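Local coordinates for LysM domain protein (Mycobacterium smegmatis, PDB 4OIT) that binds mannose as a bacterial lectin of the beta-prism II fold and assembles into a domain-swapped dimer, at the interface of chains A and B. Coordinates in Å, arbitrary orientation; residue numbers count along the deposited sequence, not the author numbering. Chains: chain A/B, LysM domain protein.

Contact 1 and contact 2 lie about 23 Å apart, measured between the centres of their C-alpha atoms. Both join parts of chain A up to strand 64-68 to a later segment of chain B. In contact 1 strand 64-68 of chain A meets the start of strand 72-75 of chain B and the loop residue just before it. In contact 2 strand 16-19 and the N-terminal stretch of chain A meet the end of strand 85-88 of chain B. They share no residues. Together they show the C-terminal part of one chain packed into the prism of the other, as domain swapping requires. The two-fold axis repeats both contacts.

Contact 1: the interface of chains A and B. Residues chain A 48, 51, 53, 66-68; chain B 71, 73.
B:Val73 and B:Lys71 of one chain pair through their backbones with A:Leu66 and A:Thr68 of the other. B:Val73 N donates to A:Leu66 O at 3.0 Å. A:Thr68 N donates to B:Lys71 O at 2.9 Å. The two bonds pair the edge of strand 64-68 with the start of strand 72-75 and the loop residue just before it.

The B:Val73 side chain packs beside this pairing against A:Thr48, A:Gln51, A:Val53 and A:Thr68. Its CG1 methyl presses on A:Thr68 CG2 at 3.5 Å, a tight contact, and the two side chains meet at about a right angle. The same CG1 lies 3.5 Å from A:Gln51 NE2, the amide nitrogen, as the two side chains run past each other in opposite directions. The other methyl, CG2, touches A:Thr48 CG2 at 3.7 Å and A:Val53 CG2 at 3.9 Å. CG1 thus faces mainly A:Thr68 and A:Gln51, and CG2 mainly A:Thr48 and A:Val53.

Torsions set up these contacts. In A:Thr68 the hydroxyl OG1 sits between the backbone N and the carbonyl carbon (chi1 55°). This points the methyl at B:Val73 and the hydroxyl towards B:Lys71, where its bond to the carbonyl oxygen is weak. A:Gln51 runs extended beyond CG, which carries its amide to the valine. On the strand's other side, the A:Tyr67 ring brings CD1 to 3.8 Å from B:Lys71 C.

The site fixes the incoming strand of chain B on the sheet of chain A. It does so by strand pairing and a buried valine, and so supports the domain-swapped dimer.

Contact 2: the interface of chains A and B. Residues chain A 3, 18-20, 24; chain B 88-90.
A:Asp3, A:Ser19 and A:Gly20 hydrogen-bond to three successive residues of chain B, B:Leu88 to B:Asp90. The first bond is between backbones. B:Leu88 N donates to A:Asp3 O at 3.0 Å and ties the end of strand 85-88 to the N-terminal stretch of chain A.

The other two bonds each use one side chain. The hydroxyl A:Ser19 OG donates to B:Gln89 O at 2.6 Å. It comes from well above the carbonyl plane, 66° out of it, and so does not use a lone pair. In B:Asp90 the carboxylate oxygen OD1 accepts from A:Gly20 N at 2.8 Å. The donor reaches OD1 on the anti side, 20° out of the carboxylate plane. A:Ser19 and A:Gly20 are neighbours, so the serine hydroxyl and the glycine amide hold consecutive residues of chain B.

Apolar packing is carried by B:Leu88. Its CG is anti to the backbone N (chi1 179°), and the side chain extends towards strand 16-19. CD2 lies 3.8 Å from A:Gln18 CA, and CG lies 4.1 Å from A:Ser19 CB. The leucine therefore rests against the backbone of A:Gln18 and the side chain of A:Ser19.

The A:Tyr24 ring meets B:Asp90 edge-on. The carbonyl B:Asp90 O lies in the ring plane, 3.4 Å from A:Tyr24 CE2. A:Ser19 OG also lies at the edge of this ring, which places the tyrosine beside the serine's bond.

The site holds the end of strand 85-88 and the loop residues that follow in chain B against chain A, as part of the swapped dimer. B:Gln89 also belongs to a mannose pocket, so the contact may help to position that sugar site.

Contact 1: the interface of chains A and B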
loop_
_atom_site.group_PDB
_atom_site.type_symbol
_atom_site.label_atom_id
_atom_site.label_comp_id
_atom_site.label_asym_id
_atom_site.label_seq_id
_atom_site.Cartn_x
_atom_site.Cartn_y
_atom_site.Cartn_z
ATOM N N THR A 48 -8.231 14.956 0.360
ATOM C CA THR A 48 -7.872 13.692 -0.272
ATOM C C THR A 48 -9.062 13.062 -1.008
ATOM O O THR A 48 -9.072 11.856 -1.269
ATOM C CB THR A 48 -7.271 12.703 0.754
ATOM O OG1 THR A 48 -8.089 12.656 1.929
ATOM C CG2 THR A 48 -5.876 13.142 1.149
ATOM N N GLN A 51 -9.059 10.349 -4.201
ATOM C CA GLN A 51 -7.893 9.499 -3.962
ATOM C C GLN A 51 -8.332 8.288 -3.154
ATOM O O GLN A 51 -9.263 8.372 -2.358
ATOM C CB GLN A 51 -6.802 10.279 -3.226
ATOM C CG GLN A 51 -6.506 11.635 -3.858
ATOM C CD GLN A 51 -5.326 12.348 -3.229
ATOM O OE1 GLN A 51 -5.458 13.468 -2.746
ATOM N NE2 GLN A 51 -4.164 11.703 -3.235
ATOM N N VAL A 53 -7.996 6.487 -0.488
ATOM C CA VAL A 53 -7.518 6.440 0.896
ATOM C C VAL A 53 -8.189 5.305 1.671
ATOM O O VAL A 53 -9.407 5.282 1.821
ATOM C CB VAL A 53 -7.755 7.780 1.621
ATOM C CG1 VAL A 53 -7.297 7.704 3.072
ATOM C CG2 VAL A 53 -7.016 8.899 0.907
ATOM N N LEU A 66 -2.622 9.508 6.363
ATOM C CA LEU A 66 -3.589 8.924 5.429
ATOM C C LEU A 66 -2.858 8.169 4.332
ATOM O O LEU A 66 -1.982 8.729 3.675
ATOM C CB LEU A 66 -4.453 10.006 4.776
ATOM C CG LEU A 66 -5.690 10.448 5.546
ATOM C CD1 LEU A 66 -5.291 11.143 6.838
ATOM C CD2 LEU A 66 -6.545 11.360 4.680
ATOM N N TYR A 67 -3.231 6.909 4.130
ATOM C CA TYR A 67 -2.600 6.063 3.119
ATOM C C TYR A 67 -3.586 5.650 2.039
ATOM O O TYR A 67 -4.715 5.269 2.342
ATOM C CB TYR A 67 -2.033 4.798 3.757
ATOM C CG TYR A 67 -0.774 5.012 4.549
ATOM C CD1 TYR A 67 0.472 5.017 3.924
ATOM C CD2 TYR A 67 -0.821 5.196 5.927
ATOM C CE1 TYR A 67 1.635 5.206 4.651
ATOM C CE2 TYR A 67 0.336 5.381 6.663
ATOM C CZ TYR A 67 1.563 5.387 6.022
ATOM O OH TYR A 67 2.718 5.574 6.743
ATOM N N THR A 68 -3.147 5.718 0.783
ATOM C CA THR A 68 -3.896 5.118 -0.317
ATOM C C THR A 68 -3.608 3.621 -0.337
ATOM O O THR A 68 -2.556 3.182 0.120
ATOM C CB THR A 68 -3.557 5.743 -1.685
ATOM O OG1 THR A 68 -2.146 5.673 -1.922
ATOM C CG2 THR A 68 -4.005 7.188 -1.732
ATOM N N LYS B 71 0.760 4.448 -0.309
ATOM C CA LYS B 71 1.381 5.764 -0.435
ATOM C C LYS B 71 0.771 6.739 0.568
ATOM O O LYS B 71 -0.455 6.848 0.657
ATOM C CB LYS B 71 1.199 6.311 -1.855
ATOM C CG LYS B 71 1.615 5.346 -2.957
ATOM C CD LYS B 71 1.217 5.853 -4.336
ATOM C CE LYS B 71 1.256 4.735 -5.372
ATOM N NZ LYS B 71 1.045 5.224 -6.765
ATOM N N VAL B 73 -0.553 10.133 1.502
ATOM C CA VAL B 73 -1.081 11.284 0.749
ATOM C C VAL B 73 -1.429 12.492 1.629
ATOM O O VAL B 73 -1.615 13.597 1.122
ATOM C CB VAL B 73 -2.303 10.895 -0.112
ATOM C CG1 VAL B 73 -1.888 9.903 -1.193
ATOM C CG2 VAL B 73 -3.441 10.338 0.739
#

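Contact 2: the interface of chains A and B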
loop_
_atom_site.group_PDB
_atom_site.type_symbol
_atom_site.label_atom_id
_atom_site.label_comp_id
_atom_site.label_asym_id
_atom_site.label_seq_id
_atom_site.Cartn_x
_atom_site.Cartn_y
_atom_site.Cartn_z
ATOM N N ASP A 3 -14.063 9.190 20.717
ATOM C CA ASP A 3 -13.561 10.520 20.372
ATOM C C ASP A 3 -12.030 10.563 20.337
ATOM O O ASP A 3 -11.445 11.634 20.193
ATOM C CB ASP A 3 -14.090 11.560 21.367
ATOM C CG ASP A 3 -13.463 11.435 22.747
ATOM O OD1 ASP A 3 -13.040 10.323 23.123
ATOM O OD2 ASP A 3 -13.396 12.458 23.460
ATOM N N GLN A 18 -16.406 11.159 17.077
ATOM C CA GLN A 18 -17.458 12.144 17.336
ATOM C C GLN A 18 -17.290 12.849 18.673
ATOM O O GLN A 18 -16.718 12.303 19.617
ATOM C CB GLN A 18 -18.855 11.515 17.244
ATOM C CG GLN A 18 -19.304 10.744 18.478
ATOM C CD GLN A 18 -18.556 9.440 18.665
ATOM O OE1 GLN A 18 -18.042 8.862 17.704
ATOM N NE2 GLN A 18 -18.499 8.961 19.904
ATOM N N SER A 19 -17.810 14.070 18.730
ATOM C CA SER A 19 -17.798 14.871 19.945
ATOM C C SER A 19 -18.880 15.945 19.860
ATOM O O SER A 19 -19.641 15.996 18.892
ATOM C CB SER A 19 -16.423 15.514 20.134
ATOM O OG SER A 19 -16.246 16.598 19.239
ATOM N N GLY A 20 -18.943 16.799 20.876
ATOM C CA GLY A 20 -19.931 17.873 20.927
ATOM C C GLY A 20 -21.353 17.350 20.865
ATOM O O GLY A 20 -22.194 17.896 20.145
ATOM N N TYR A 24 -20.326 17.169 16.175
ATOM C CA TYR A 24 -19.044 17.138 15.477
ATOM C C TYR A 24 -18.684 15.699 15.111
ATOM O O TYR A 24 -18.736 14.803 15.953
ATOM C CB TYR A 24 -17.949 17.777 16.337
ATOM C CG TYR A 24 -18.333 19.129 16.915
ATOM C CD1 TYR A 24 -18.994 20.085 16.142
ATOM C CD2 TYR A 24 -18.030 19.457 18.233
ATOM C CE1 TYR A 24 -19.344 21.320 16.668
ATOM C CE2 TYR A 24 -18.378 20.687 18.765
ATOM C CZ TYR A 24 -19.032 21.614 17.983
ATOM O OH TYR A 24 -19.371 22.834 18.518
ATOM N N LEU B 88 -10.730 14.248 19.024
ATOM C CA LEU B 88 -11.758 15.172 18.550
ATOM C C LEU B 88 -12.523 15.666 19.776
ATOM O O LEU B 88 -13.262 14.907 20.402
ATOM C CB LEU B 88 -12.704 14.483 17.558
ATOM C CG LEU B 88 -13.851 15.327 16.984
ATOM C CD1 LEU B 88 -13.340 16.553 16.245
ATOM C CD2 LEU B 88 -14.731 14.486 16.071
ATOM N N GLN B 89 -12.337 16.941 20.111
ATOM C CA GLN B 89 -12.800 17.491 21.389
ATOM C C GLN B 89 -14.189 18.116 21.301
ATOM O O GLN B 89 -14.678 18.427 20.217
ATOM C CB GLN B 89 -11.808 18.541 21.895
ATOM C CG GLN B 89 -10.360 18.072 21.926
ATOM C CD GLN B 89 -9.434 19.015 22.683
ATOM O OE1 GLN B 89 -8.600 18.567 23.468
ATOM N NE2 GLN B 89 -9.574 20.319 22.454
ATOM N N ASP B 90 -14.804 18.320 22.464
ATOM C CA ASP B 90 -16.129 18.946 22.555
ATOM C C ASP B 90 -16.118 20.442 22.202
ATOM O O ASP B 90 -17.171 21.015 21.930
ATOM C CB ASP B 90 -16.731 18.743 23.955
ATOM C CG ASP B 90 -17.161 17.301 24.215
ATOM O OD1 ASP B 90 -17.571 16.602 23.260
ATOM O OD2 ASP B 90 -17.101 16.865 25.384
#